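Local coordinates for ribose 5-phosphate isomerase (Trypanosoma cruzi, PDB 3M1P), which probably interconverts ribose 5-phosphate and ribulose 5-phosphate, as a type B sugar-phosphate isomerase, at residues A[2-7]-A[60-65]; A[48-53]-A[65-70]; A[22-27]-A[126-131]. The protein carries 1 engineered substitution. One frame throughout, in Å; residues are numbered along the deposited sequence.

Contact 1 of 3, residues A[2-7]-A[60-65]; sequences TRRVAI and KEVEFG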
ATOM      1  N   THR A   2       9.145 -28.503 -15.243  1.00 32.13           N
ATOM      2  CA  THR A   2       9.120 -27.033 -15.088  1.00 30.16           C
ATOM      3  C   THR A   2       7.679 -26.490 -15.106  1.00 28.46           C
ATOM      4  O   THR A   2       6.739 -27.223 -15.405  1.00 27.75           O
ATOM      5  CB  THR A   2      10.057 -26.240 -16.066  1.00 30.08           C
ATOM      6  OG1 THR A   2       9.524 -26.236 -17.396  1.00 29.83           O
ATOM      7  CG2 THR A   2      11.480 -26.791 -16.049  1.00 30.06           C
ATOM      8  N   ARG A   3       7.509 -25.215 -14.757  1.00 26.60           N
ATOM      9  CA  ARG A   3       6.165 -24.647 -14.632  1.00 24.99           C
ATOM     10  C   ARG A   3       5.980 -23.377 -15.449  1.00 23.82           C
ATOM     11  O   ARG A   3       6.647 -22.357 -15.221  1.00 23.79           O
ATOM     12  CB  ARG A   3       5.729 -24.496 -13.158  1.00 24.97           C
ATOM     13  CG  ARG A   3       6.843 -24.412 -12.125  1.00 25.42           C
ATOM     14  CD  ARG A   3       6.547 -25.198 -10.829  1.00 25.28           C
ATOM     15  NE  ARG A   3       5.252 -24.887 -10.216  1.00 26.53           N
ATOM     16  CZ  ARG A   3       5.058 -24.567  -8.936  1.00 26.23           C
ATOM     17  NH1 ARG A   3       6.073 -24.515  -8.084  1.00 26.07           N
ATOM     18  NH2 ARG A   3       3.831 -24.312  -8.500  1.00 26.98           N
ATOM     19  N   ARG A   4       5.085 -23.473 -16.432  1.00 21.94           N
ATOM     20  CA  ARG A   4       4.853 -22.404 -17.385  1.00 20.54           C
ATOM     21  C   ARG A   4       4.042 -21.300 -16.723  1.00 19.71           C
ATOM     22  O   ARG A   4       3.142 -21.573 -15.937  1.00 19.75           O
ATOM     23  CB  ARG A   4       4.146 -22.932 -18.640  1.00 20.52           C
ATOM     24  CG  ARG A   4       4.854 -24.132 -19.305  1.00 21.08           C
ATOM     25  CD  ARG A   4       4.148 -24.538 -20.590  1.00 19.89           C
ATOM     26  NE  ARG A   4       4.512 -23.660 -21.691  1.00 18.96           N
ATOM     27  CZ  ARG A   4       3.652 -23.185 -22.586  1.00 18.78           C
ATOM     28  NH1 ARG A   4       2.365 -23.504 -22.519  1.00 18.75           N
ATOM     29  NH2 ARG A   4       4.082 -22.403 -23.553  1.00 17.00           N
ATOM     30  N   VAL A   5       4.394 -20.057 -17.038  1.00 18.71           N
ATOM     31  CA  VAL A   5       3.776 -18.883 -16.448  1.00 17.36           C
ATOM     32  C   VAL A   5       3.443 -17.911 -17.572  1.00 17.13           C
ATOM     33  O   VAL A   5       4.327 -17.245 -18.108  1.00 17.22           O
ATOM     34  CB  VAL A   5       4.729 -18.202 -15.411  1.00 17.39           C
ATOM     35  CG1 VAL A   5       4.150 -16.861 -14.897  1.00 16.09           C
ATOM     36  CG2 VAL A   5       5.030 -19.132 -14.258  1.00 16.36           C
ATOM     37  N   ALA A   6       2.169 -17.819 -17.937  1.00 17.04           N
ATOM     38  CA  ALA A   6       1.796 -16.934 -19.043  1.00 16.64           C
ATOM     39  C   ALA A   6       1.737 -15.484 -18.581  1.00 16.41           C
ATOM     40  O   ALA A   6       1.212 -15.192 -17.518  1.00 16.26           O
ATOM     41  CB  ALA A   6       0.467 -17.369 -19.680  1.00 16.64           C
ATOM     42  N   ILE A   7       2.281 -14.580 -19.388  1.00 16.57           N
ATOM     43  CA  ILE A   7       2.315 -13.169 -19.034  1.00 16.88           C
ATOM     44  C   ILE A   7       1.507 -12.339 -20.032  1.00 17.70           C
ATOM     45  O   ILE A   7       1.694 -12.462 -21.246  1.00 18.32           O
ATOM     46  CB  ILE A   7       3.780 -12.631 -18.935  1.00 16.73           C
ATOM     47  CG1 ILE A   7       4.574 -13.399 -17.869  1.00 16.26           C
ATOM     48  CG2 ILE A   7       3.779 -11.109 -18.663  1.00 15.99           C
ATOM     49  CD1 ILE A   7       6.102 -13.349 -18.036  1.00 16.43           C
ATOM     50  N   LYS A  60      -5.238 -25.225 -18.787  1.00 22.63           N
ATOM     51  CA  LYS A  60      -4.037 -25.825 -18.166  1.00 23.23           C
ATOM     52  C   LYS A  60      -2.812 -25.890 -19.092  1.00 23.00           C
ATOM     53  O   LYS A  60      -1.898 -26.678 -18.865  1.00 22.77           O
ATOM     54  CB  LYS A  60      -4.331 -27.186 -17.505  1.00 23.12           C
ATOM     55  CG  LYS A  60      -5.449 -27.167 -16.449  1.00 24.86           C
ATOM     56  CD  LYS A  60      -5.938 -28.583 -16.136  1.00 24.97           C
ATOM     57  CE  LYS A  60      -7.212 -28.574 -15.280  1.00 29.05           C
ATOM     58  NZ  LYS A  60      -6.998 -28.056 -13.863  1.00 29.25           N
ATOM     59  N   GLU A  61      -2.792 -25.036 -20.111  1.00 23.41           N
ATOM     60  CA  GLU A  61      -1.625 -24.877 -20.988  1.00 24.04           C
ATOM     61  C   GLU A  61      -0.439 -24.299 -20.240  1.00 23.70           C
ATOM     62  O   GLU A  61       0.713 -24.565 -20.590  1.00 23.71           O
ATOM     63  CB  GLU A  61      -1.952 -23.963 -22.157  1.00 24.59           C
ATOM     64  CG  GLU A  61      -2.860 -24.602 -23.189  1.00 27.33           C
ATOM     65  CD  GLU A  61      -3.279 -23.625 -24.249  1.00 30.67           C
ATOM     66  OE1 GLU A  61      -2.461 -22.753 -24.619  1.00 31.11           O
ATOM     67  OE2 GLU A  61      -4.433 -23.740 -24.711  1.00 33.63           O
ATOM     68  N   VAL A  62      -0.737 -23.498 -19.217  1.00 23.22           N
ATOM     69  CA  VAL A  62       0.265 -22.977 -18.289  1.00 22.36           C
ATOM     70  C   VAL A  62      -0.265 -23.215 -16.885  1.00 22.22           C
ATOM     71  O   VAL A  62      -1.463 -23.485 -16.709  1.00 23.15           O
ATOM     72  CB  VAL A  62       0.540 -21.471 -18.532  1.00 22.57           C
ATOM     73  CG1 VAL A  62       1.065 -21.246 -19.953  1.00 22.16           C
ATOM     74  CG2 VAL A  62      -0.718 -20.630 -18.287  1.00 21.61           C
ATOM     75  N   GLU A  63       0.609 -23.149 -15.887  1.00 21.13           N
ATOM     76  CA  GLU A  63       0.169 -23.309 -14.507  1.00 20.54           C
ATOM     77  C   GLU A  63      -0.251 -21.959 -13.903  1.00 19.55           C
ATOM     78  O   GLU A  63      -1.193 -21.896 -13.114  1.00 19.27           O
ATOM     79  CB  GLU A  63       1.260 -23.955 -13.644  1.00 20.27           C
ATOM     80  CG  GLU A  63       0.841 -24.172 -12.193  1.00 20.84           C
ATOM     81  CD  GLU A  63       1.932 -24.770 -11.327  1.00 21.69           C
ATOM     82  OE1 GLU A  63       3.063 -24.943 -11.830  1.00 24.07           O
ATOM     83  OE2 GLU A  63       1.664 -25.063 -10.138  1.00 21.23           O
ATOM     84  N   PHE A  64       0.453 -20.891 -14.275  1.00 18.54           N
ATOM     85  CA  PHE A  64       0.227 -19.587 -13.667  1.00 17.52           C
ATOM     86  C   PHE A  64       0.040 -18.493 -14.709  1.00 17.12           C
ATOM     87  O   PHE A  64       0.520 -18.599 -15.840  1.00 17.15           O
ATOM     88  CB  PHE A  64       1.394 -19.206 -12.752  1.00 16.95           C
ATOM     89  CG  PHE A  64       1.524 -20.055 -11.518  1.00 16.21           C
ATOM     90  CD1 PHE A  64       0.570 -20.001 -10.505  1.00 16.35           C
ATOM     91  CD2 PHE A  64       2.638 -20.880 -11.341  1.00 15.77           C
ATOM     92  CE1 PHE A  64       0.702 -20.770  -9.350  1.00 14.95           C
ATOM     93  CE2 PHE A  64       2.784 -21.645 -10.200  1.00 14.97           C
ATOM     94  CZ  PHE A  64       1.813 -21.583  -9.187  1.00 16.52           C
ATOM     95  N   GLY A  65      -0.656 -17.431 -14.312  1.00 16.27           N
ATOM     96  CA  GLY A  65      -0.745 -16.246 -15.137  1.00 15.77           C
ATOM     97  C   GLY A  65      -0.196 -15.041 -14.406  1.00 15.28           C
ATOM     98  O   GLY A  65      -0.284 -14.960 -13.190  1.00 15.36           O
TER
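Two neighbouring parallel strands of the Rossmann-like alpha/beta/alpha sheet of the RpiB family begin here. Strand 3-9 pairs with the start of strand 64-69. V5 bridges F64 and A6 bridges G65, both in parallel register. A6 N donates to F64 O at 2.8 Å, in the carbonyl plane. R4 O accepts two N-H groups. F64 N meets it in the carbonyl plane, and E63 N, 3.0 Å from R4 O, comes from above that plane. Residues 61-63 thus already lie against the strand before regular pairing starts.

Outside the backbone, R3 grips E63 side-on. R3 NE lies 2.7 Å from E63 OE1 in a straight bond (179°) that uses the syn lone pair of E63 OE1. R3 NH2 lies 2.8 Å from E63 OE2, which it meets from above the carboxylate plane. The guanidinium and carboxylate planes are 31° apart. E63 is extended, with CG anti to the backbone N (chi1 -179°). R3 NH2 also comes 3.3 Å from F64 CE2, at the edge of the ring.

R4 bends at chi3 and sends NH1 to E61 O (2.8 Å). V62 CG1 lies over one face of its guanidinium. V62 CG2 meets A6 CB at 3.7 Å on the A6 side of the sheet, where M56 of helix 46-58 also packs. On the V5 side, V5 CG2 touches F64 CB, and L128 packs on both residues.

The two-pronged salt bridge fixes the rotation of the R3 guanidinium. The opposed charges would be expected to keep E63 ionised where both side chains are partly exposed.

Contact 2 of 3, residues A[48-53]-A[65-70]; sequences DFASRV and GVLAAG. Engineered in segment 65-70: A69 (natural residue Cys).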
ATOM      1  N   ASP A  48      -9.039  -8.471 -23.443  1.00 21.76           N
ATOM      2  CA  ASP A  48      -8.533  -9.353 -24.511  1.00 22.17           C
ATOM      3  C   ASP A  48      -7.291 -10.135 -24.091  1.00 21.93           C
ATOM      4  O   ASP A  48      -7.136 -11.307 -24.433  1.00 21.84           O
ATOM      5  CB  ASP A  48      -8.198  -8.544 -25.782  1.00 21.95           C
ATOM      6  CG  ASP A  48      -9.415  -7.890 -26.412  1.00 22.51           C
ATOM      7  OD1 ASP A  48     -10.540  -8.436 -26.306  1.00 22.80           O
ATOM      8  OD2 ASP A  48      -9.241  -6.811 -27.023  1.00 23.54           O
ATOM      9  N   PHE A  49      -6.396  -9.479 -23.361  1.00 21.92           N
ATOM     10  CA  PHE A  49      -5.190 -10.159 -22.887  1.00 21.69           C
ATOM     11  C   PHE A  49      -5.415 -10.882 -21.565  1.00 21.22           C
ATOM     12  O   PHE A  49      -4.824 -11.927 -21.326  1.00 21.02           O
ATOM     13  CB  PHE A  49      -4.014  -9.196 -22.840  1.00 22.04           C
ATOM     14  CG  PHE A  49      -3.502  -8.825 -24.201  1.00 22.99           C
ATOM     15  CD1 PHE A  49      -2.557  -9.625 -24.842  1.00 23.88           C
ATOM     16  CD2 PHE A  49      -3.980  -7.692 -24.856  1.00 24.69           C
ATOM     17  CE1 PHE A  49      -2.082  -9.292 -26.114  1.00 24.97           C
ATOM     18  CE2 PHE A  49      -3.515  -7.345 -26.127  1.00 25.05           C
ATOM     19  CZ  PHE A  49      -2.559  -8.145 -26.756  1.00 24.75           C
ATOM     20  N   ALA A  50      -6.287 -10.336 -20.717  1.00 21.18           N
ATOM     21  CA  ALA A  50      -6.739 -11.064 -19.533  1.00 21.12           C
ATOM     22  C   ALA A  50      -7.341 -12.401 -19.970  1.00 21.17           C
ATOM     23  O   ALA A  50      -6.979 -13.454 -19.441  1.00 20.87           O
ATOM     24  CB  ALA A  50      -7.748 -10.246 -18.738  1.00 20.68           C
ATOM     25  N   SER A  51      -8.254 -12.340 -20.943  1.00 21.56           N
ATOM     26  CA  SER A  51      -8.911 -13.530 -21.504  1.00 22.01           C
ATOM     27  C   SER A  51      -7.873 -14.494 -22.066  1.00 21.48           C
ATOM     28  O   SER A  51      -7.900 -15.682 -21.772  1.00 21.46           O
ATOM     29  CB  SER A  51      -9.888 -13.125 -22.615  1.00 22.20           C
ATOM     30  OG  SER A  51     -10.507 -14.268 -23.183  1.00 24.76           O
ATOM     31  N   ARG A  52      -6.945 -13.962 -22.857  1.00 21.48           N
ATOM     32  CA  ARG A  52      -5.903 -14.777 -23.476  1.00 21.88           C
ATOM     33  C   ARG A  52      -5.128 -15.605 -22.456  1.00 21.01           C
ATOM     34  O   ARG A  52      -4.972 -16.811 -22.627  1.00 21.29           O
ATOM     35  CB  ARG A  52      -4.942 -13.916 -24.303  1.00 22.15           C
ATOM     36  CG  ARG A  52      -4.135 -14.736 -25.276  1.00 24.27           C
ATOM     37  CD  ARG A  52      -3.018 -13.944 -25.890  1.00 28.54           C
ATOM     38  NE  ARG A  52      -2.421 -14.685 -27.000  1.00 33.13           N
ATOM     39  CZ  ARG A  52      -1.488 -14.205 -27.822  1.00 34.96           C
ATOM     40  NH1 ARG A  52      -1.018 -12.963 -27.665  1.00 34.05           N
ATOM     41  NH2 ARG A  52      -1.022 -14.978 -28.801  1.00 34.81           N
ATOM     42  N   VAL A  53      -4.659 -14.955 -21.393  1.00 20.03           N
ATOM     43  CA  VAL A  53      -3.886 -15.625 -20.345  1.00 18.60           C
ATOM     44  C   VAL A  53      -4.779 -16.501 -19.463  1.00 18.19           C
ATOM     45  O   VAL A  53      -4.439 -17.642 -19.155  1.00 18.18           O
ATOM     46  CB  VAL A  53      -3.111 -14.584 -19.497  1.00 18.60           C
ATOM     47  CG1 VAL A  53      -2.533 -15.217 -18.204  1.00 17.36           C
ATOM     48  CG2 VAL A  53      -2.035 -13.925 -20.356  1.00 17.14           C
ATOM     49  N   GLY A  65      -0.656 -17.431 -14.312  1.00 16.27           N
ATOM     50  CA  GLY A  65      -0.745 -16.246 -15.137  1.00 15.77           C
ATOM     51  C   GLY A  65      -0.196 -15.041 -14.406  1.00 15.28           C
ATOM     52  O   GLY A  65      -0.284 -14.960 -13.190  1.00 15.36           O
ATOM     53  N   VAL A  66       0.392 -14.120 -15.158  1.00 15.05           N
ATOM     54  CA  VAL A  66       0.734 -12.797 -14.666  1.00 14.72           C
ATOM     55  C   VAL A  66       0.015 -11.775 -15.540  1.00 14.67           C
ATOM     56  O   VAL A  66       0.132 -11.789 -16.778  1.00 14.72           O
ATOM     57  CB  VAL A  66       2.265 -12.542 -14.676  1.00 15.10           C
ATOM     58  CG1 VAL A  66       2.581 -11.086 -14.295  1.00 14.53           C
ATOM     59  CG2 VAL A  66       2.978 -13.513 -13.726  1.00 14.48           C
ATOM     60  N   LEU A  67      -0.762 -10.908 -14.907  1.00 13.73           N
ATOM     61  CA  LEU A  67      -1.417  -9.839 -15.644  1.00 13.39           C
ATOM     62  C   LEU A  67      -1.044  -8.519 -15.016  1.00 14.08           C
ATOM     63  O   LEU A  67      -1.234  -8.319 -13.816  1.00 14.10           O
ATOM     64  CB  LEU A  67      -2.936 -10.031 -15.688  1.00 12.36           C
ATOM     65  CG  LEU A  67      -3.421 -11.249 -16.487  1.00 11.80           C
ATOM     66  CD1 LEU A  67      -4.937 -11.511 -16.274  1.00  8.08           C
ATOM     67  CD2 LEU A  67      -3.083 -11.114 -17.986  1.00  9.08           C
ATOM     68  N   ALA A  68      -0.455  -7.647 -15.829  1.00 14.89           N
ATOM     69  CA  ALA A  68      -0.058  -6.324 -15.384  1.00 15.66           C
ATOM     70  C   ALA A  68      -0.776  -5.314 -16.243  1.00 15.98           C
ATOM     71  O   ALA A  68      -0.824  -5.455 -17.468  1.00 16.55           O
ATOM     72  CB  ALA A  68       1.461  -6.150 -15.497  1.00 15.65           C
ATOM     73  N   ALA A  69      -1.369  -4.314 -15.602  1.00 15.93           N
ATOM     74  CA  ALA A  69      -2.054  -3.249 -16.313  1.00 15.88           C
ATOM     75  C   ALA A  69      -1.891  -1.944 -15.541  1.00 15.86           C
ATOM     76  O   ALA A  69      -1.015  -1.834 -14.684  1.00 16.61           O
ATOM     77  CB  ALA A  69      -3.540  -3.602 -16.522  1.00 15.77           C
ATOM     78  N   GLY A  70      -2.698  -0.938 -15.852  1.00 16.01           N
ATOM     79  CA  GLY A  70      -2.633   0.334 -15.129  1.00 15.35           C
ATOM     80  C   GLY A  70      -2.798   0.101 -13.636  1.00 15.54           C
ATOM     81  O   GLY A  70      -1.866   0.332 -12.850  1.00 15.87           O
TER
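Helix 46-58 packs here against strand 64-69, a central strand of the parallel sheet in this Rossmann-like alpha/beta/alpha fold. The local helix axis runs antiparallel to the strand (172°), 9.0 Å away. Residues 59-63 take the chain from the helix into the strand.

The contact is apolar, and no hydrogen bond crosses it. L67 makes most of the contact. Its CG is anti to the carbonyl carbon (chi1 -67°), and its two methyls part toward successive turns of the helix. L67 CD1 sits 3.8 Å from A50 CA and also touches A50 CB. L67 CD2 meets V53 tip to tip, 3.8 Å from V53 CB and equally close to V53 CG2. M75 and A78 of helix 73-80 pack on A50, and A79 packs on L67.

The polar groups act within the helix or beyond the contact. V53 N bonds F49 O in the helix. D48 OD2 forms a salt bridge with K144 of a second subunit, where I148 packs on S51. The side of the helix turned from the strand thus reaches the subunit interface.

On the strand, G65 meets the helix through its CA. V53 CG1, anti to the backbone N, rests 3.7 Å from G65 CA, methyl against bare backbone.

Contact 3 of 3, residues A[22-27]-A[126-131]; sequences LYVKEA and TFLQTP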
ATOM      1  N   LEU A  22      11.677 -11.268 -16.709  1.00 19.62           N
ATOM      2  CA  LEU A  22      12.790 -11.404 -15.777  1.00 19.85           C
ATOM      3  C   LEU A  22      12.354 -11.804 -14.357  1.00 19.26           C
ATOM      4  O   LEU A  22      12.946 -12.706 -13.766  1.00 19.37           O
ATOM      5  CB  LEU A  22      13.638 -10.121 -15.763  1.00 19.87           C
ATOM      6  CG  LEU A  22      14.851 -10.110 -14.827  1.00 20.88           C
ATOM      7  CD1 LEU A  22      15.855 -11.207 -15.201  1.00 23.02           C
ATOM      8  CD2 LEU A  22      15.542  -8.732 -14.773  1.00 21.06           C
ATOM      9  N   TYR A  23      11.321 -11.156 -13.812  1.00 18.77           N
ATOM     10  CA  TYR A  23      10.877 -11.467 -12.427  1.00 18.54           C
ATOM     11  C   TYR A  23      10.402 -12.922 -12.266  1.00 18.32           C
ATOM     12  O   TYR A  23      10.601 -13.542 -11.211  1.00 18.23           O
ATOM     13  CB  TYR A  23       9.797 -10.483 -11.922  1.00 17.73           C
ATOM     14  CG  TYR A  23      10.195  -9.014 -12.001  1.00 18.00           C
ATOM     15  CD1 TYR A  23      11.544  -8.625 -11.902  1.00 17.36           C
ATOM     16  CD2 TYR A  23       9.234  -8.018 -12.174  1.00 16.64           C
ATOM     17  CE1 TYR A  23      11.916  -7.294 -11.976  1.00 18.58           C
ATOM     18  CE2 TYR A  23       9.597  -6.676 -12.245  1.00 17.99           C
ATOM     19  CZ  TYR A  23      10.945  -6.322 -12.147  1.00 18.40           C
ATOM     20  OH  TYR A  23      11.334  -5.004 -12.212  1.00 16.56           O
ATOM     21  N   VAL A  24       9.777 -13.450 -13.313  1.00 18.07           N
ATOM     22  CA  VAL A  24       9.338 -14.847 -13.330  1.00 18.28           C
ATOM     23  C   VAL A  24      10.551 -15.783 -13.257  1.00 18.73           C
ATOM     24  O   VAL A  24      10.582 -16.714 -12.446  1.00 18.21           O
ATOM     25  CB  VAL A  24       8.462 -15.144 -14.577  1.00 18.29           C
ATOM     26  CG1 VAL A  24       8.190 -16.640 -14.707  1.00 17.48           C
ATOM     27  CG2 VAL A  24       7.149 -14.349 -14.500  1.00 17.36           C
ATOM     28  N   LYS A  25      11.555 -15.512 -14.090  1.00 19.42           N
ATOM     29  CA  LYS A  25      12.812 -16.261 -14.037  1.00 20.50           C
ATOM     30  C   LYS A  25      13.483 -16.149 -12.670  1.00 20.59           C
ATOM     31  O   LYS A  25      14.035 -17.129 -12.170  1.00 20.43           O
ATOM     32  CB  LYS A  25      13.768 -15.798 -15.141  1.00 20.64           C
ATOM     33  CG  LYS A  25      13.311 -16.167 -16.532  1.00 21.43           C
ATOM     34  CD  LYS A  25      14.224 -15.581 -17.574  1.00 23.93           C
ATOM     35  CE  LYS A  25      13.848 -16.108 -18.941  1.00 25.88           C
ATOM     36  NZ  LYS A  25      14.303 -15.164 -19.990  1.00 28.93           N
ATOM     37  N   GLU A  26      13.409 -14.968 -12.056  1.00 21.07           N
ATOM     38  CA  GLU A  26      14.052 -14.758 -10.749  1.00 21.87           C
ATOM     39  C   GLU A  26      13.456 -15.615  -9.640  1.00 21.69           C
ATOM     40  O   GLU A  26      14.161 -15.966  -8.696  1.00 21.32           O
ATOM     41  CB  GLU A  26      14.025 -13.289 -10.335  1.00 22.63           C
ATOM     42  CG  GLU A  26      14.876 -12.378 -11.188  1.00 24.97           C
ATOM     43  CD  GLU A  26      15.115 -11.049 -10.508  1.00 28.54           C
ATOM     44  OE1 GLU A  26      14.705 -10.001 -11.052  1.00 28.23           O
ATOM     45  OE2 GLU A  26      15.709 -11.065  -9.408  1.00 31.48           O
ATOM     46  N   ALA A  27      12.163 -15.947  -9.758  1.00 21.98           N
ATOM     47  CA  ALA A  27      11.494 -16.874  -8.834  1.00 22.38           C
ATOM     48  C   ALA A  27      12.152 -18.257  -8.775  1.00 22.95           C
ATOM     49  O   ALA A  27      12.036 -18.971  -7.778  1.00 23.19           O
ATOM     50  CB  ALA A  27      10.013 -17.003  -9.191  1.00 22.44           C
ATOM     51  N   THR A 126       7.053 -13.869  -4.815  1.00 12.97           N
ATOM     52  CA  THR A 126       6.314 -14.423  -3.689  1.00 12.87           C
ATOM     53  C   THR A 126       5.126 -15.295  -4.135  1.00 12.57           C
ATOM     54  O   THR A 126       4.906 -16.376  -3.604  1.00 12.26           O
ATOM     55  CB  THR A 126       5.812 -13.293  -2.755  1.00 13.23           C
ATOM     56  OG1 THR A 126       6.911 -12.444  -2.415  1.00 11.45           O
ATOM     57  CG2 THR A 126       5.184 -13.879  -1.494  1.00 12.58           C
ATOM     58  N   PHE A 127       4.374 -14.806  -5.111  1.00 12.92           N
ATOM     59  CA  PHE A 127       3.260 -15.537  -5.691  1.00 13.63           C
ATOM     60  C   PHE A 127       3.708 -16.900  -6.238  1.00 14.51           C
ATOM     61  O   PHE A 127       3.104 -17.923  -5.934  1.00 14.30           O
ATOM     62  CB  PHE A 127       2.668 -14.709  -6.821  1.00 13.31           C
ATOM     63  CG  PHE A 127       1.403 -15.263  -7.386  1.00 13.75           C
ATOM     64  CD1 PHE A 127       0.191 -15.014  -6.767  1.00 11.55           C
ATOM     65  CD2 PHE A 127       1.422 -16.012  -8.576  1.00 14.64           C
ATOM     66  CE1 PHE A 127      -0.998 -15.514  -7.309  1.00 13.05           C
ATOM     67  CE2 PHE A 127       0.241 -16.511  -9.128  1.00 14.09           C
ATOM     68  CZ  PHE A 127      -0.970 -16.272  -8.491  1.00 11.42           C
ATOM     69  N   LEU A 128       4.779 -16.904  -7.030  1.00 15.48           N
ATOM     70  CA  LEU A 128       5.229 -18.135  -7.685  1.00 16.70           C
ATOM     71  C   LEU A 128       5.831 -19.129  -6.701  1.00 17.22           C
ATOM     72  O   LEU A 128       5.604 -20.334  -6.824  1.00 17.39           O
ATOM     73  CB  LEU A 128       6.199 -17.833  -8.833  1.00 16.19           C
ATOM     74  CG  LEU A 128       5.576 -17.098 -10.022  1.00 16.44           C
ATOM     75  CD1 LEU A 128       6.635 -16.664 -11.017  1.00 14.46           C
ATOM     76  CD2 LEU A 128       4.490 -17.949 -10.701  1.00 15.07           C
ATOM     77  N   GLN A 129       6.546 -18.612  -5.703  1.00 18.02           N
ATOM     78  CA  GLN A 129       7.250 -19.451  -4.714  1.00 18.60           C
ATOM     79  C   GLN A 129       6.405 -19.960  -3.543  1.00 19.46           C
ATOM     80  O   GLN A 129       6.753 -20.975  -2.941  1.00 19.87           O
ATOM     81  CB  GLN A 129       8.470 -18.712  -4.162  1.00 18.37           C
ATOM     82  CG  GLN A 129       9.616 -18.518  -5.170  1.00 17.31           C
ATOM     83  CD  GLN A 129      10.811 -17.793  -4.564  1.00 18.69           C
ATOM     84  OE1 GLN A 129      10.747 -17.314  -3.428  1.00 18.06           O
ATOM     85  NE2 GLN A 129      11.906 -17.691  -5.328  1.00 17.70           N
ATOM     86  N   THR A 130       5.315 -19.261  -3.207  1.00 20.08           N
ATOM     87  CA  THR A 130       4.499 -19.617  -2.042  1.00 20.64           C
ATOM     88  C   THR A 130       3.529 -20.750  -2.369  1.00 21.10           C
ATOM     89  O   THR A 130       2.736 -20.625  -3.292  1.00 21.29           O
ATOM     90  CB  THR A 130       3.698 -18.392  -1.495  1.00 20.91           C
ATOM     91  OG1 THR A 130       4.586 -17.284  -1.291  1.00 20.80           O
ATOM     92  CG2 THR A 130       3.014 -18.732  -0.191  1.00 19.24           C
ATOM     93  N   PRO A 131       3.602 -21.868  -1.622  1.00 21.86           N
ATOM     94  CA  PRO A 131       2.685 -22.985  -1.889  1.00 22.46           C
ATOM     95  C   PRO A 131       1.282 -22.755  -1.355  1.00 23.02           C
ATOM     96  O   PRO A 131       1.096 -21.979  -0.415  1.00 22.87           O
ATOM     97  CB  PRO A 131       3.327 -24.158  -1.129  1.00 22.62           C
ATOM     98  CG  PRO A 131       4.067 -23.500   0.027  1.00 22.56           C
ATOM     99  CD  PRO A 131       4.564 -22.173  -0.535  1.00 21.61           C
TER
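T126 begins the last turn of helix 117-129 and faces away from helix 17-26. Its carbonyl oxygen is gripped twice from within its own segment. T130 N lies 2.9 Å from T126 O, and T130 OG1 donates to the same oxygen at 2.5 Å. F127 points elsewhere and packs on S99 and R100 of helix 93-101.

L128 turns toward the other segment and carries the apolar part. Its CG is anti to the carbonyl carbon (chi1 -67°). L128 CD1 reaches A27 CB at 3.9 Å and V24 CG1 at 4.0 Å. L128 CB also lies against A27 CB. V24 and L128 cross obliquely, and both rest on V5 of strand 3-9 and on F31. The two helices thus lie side by side on one face of the parallel sheet of the Rossmann-like fold, and their ends meet here. The carboxylate end of E26, next to A27, leads off from this segment. Its OE2 forms a salt bridge with R121, one more link to helix 117-129.

Q129 supplies the polar part. Its chain is extended beyond CG, which brings the amide to A27 O. Q129 NE2 donates to A27 O at 2.8 Å in a nearly straight bond (173°). The oxygen lies in the amide plane, while NE2 sits above the carbonyl plane of A27.

At T130 the chain leaves helical geometry, and the T130 side chain packs on I101 of helix 93-101.

Contacts 1 and 2 share G65 and strand 64-69. Contact 1 pairs that strand within the sheet, whereas contact 2 packs a helix on it. A6 O and V66 N, 2.7 Å apart, probably continue the pairing from one to the other. Contact 3 joins two helices on the opposite face of the sheet from contact 2, with centres about 17 Å apart. It meets contact 1 where L128 CD2 packs on F64 CD2 at 3.5 Å. Contact 2 is buried and purely apolar. Contact 3 is largely buried, with one hydrogen bond from the side-chain amide of an exposed glutamine. Contact 1 is mixed: its strand pairing is buried, while its charged groups lie toward solvent.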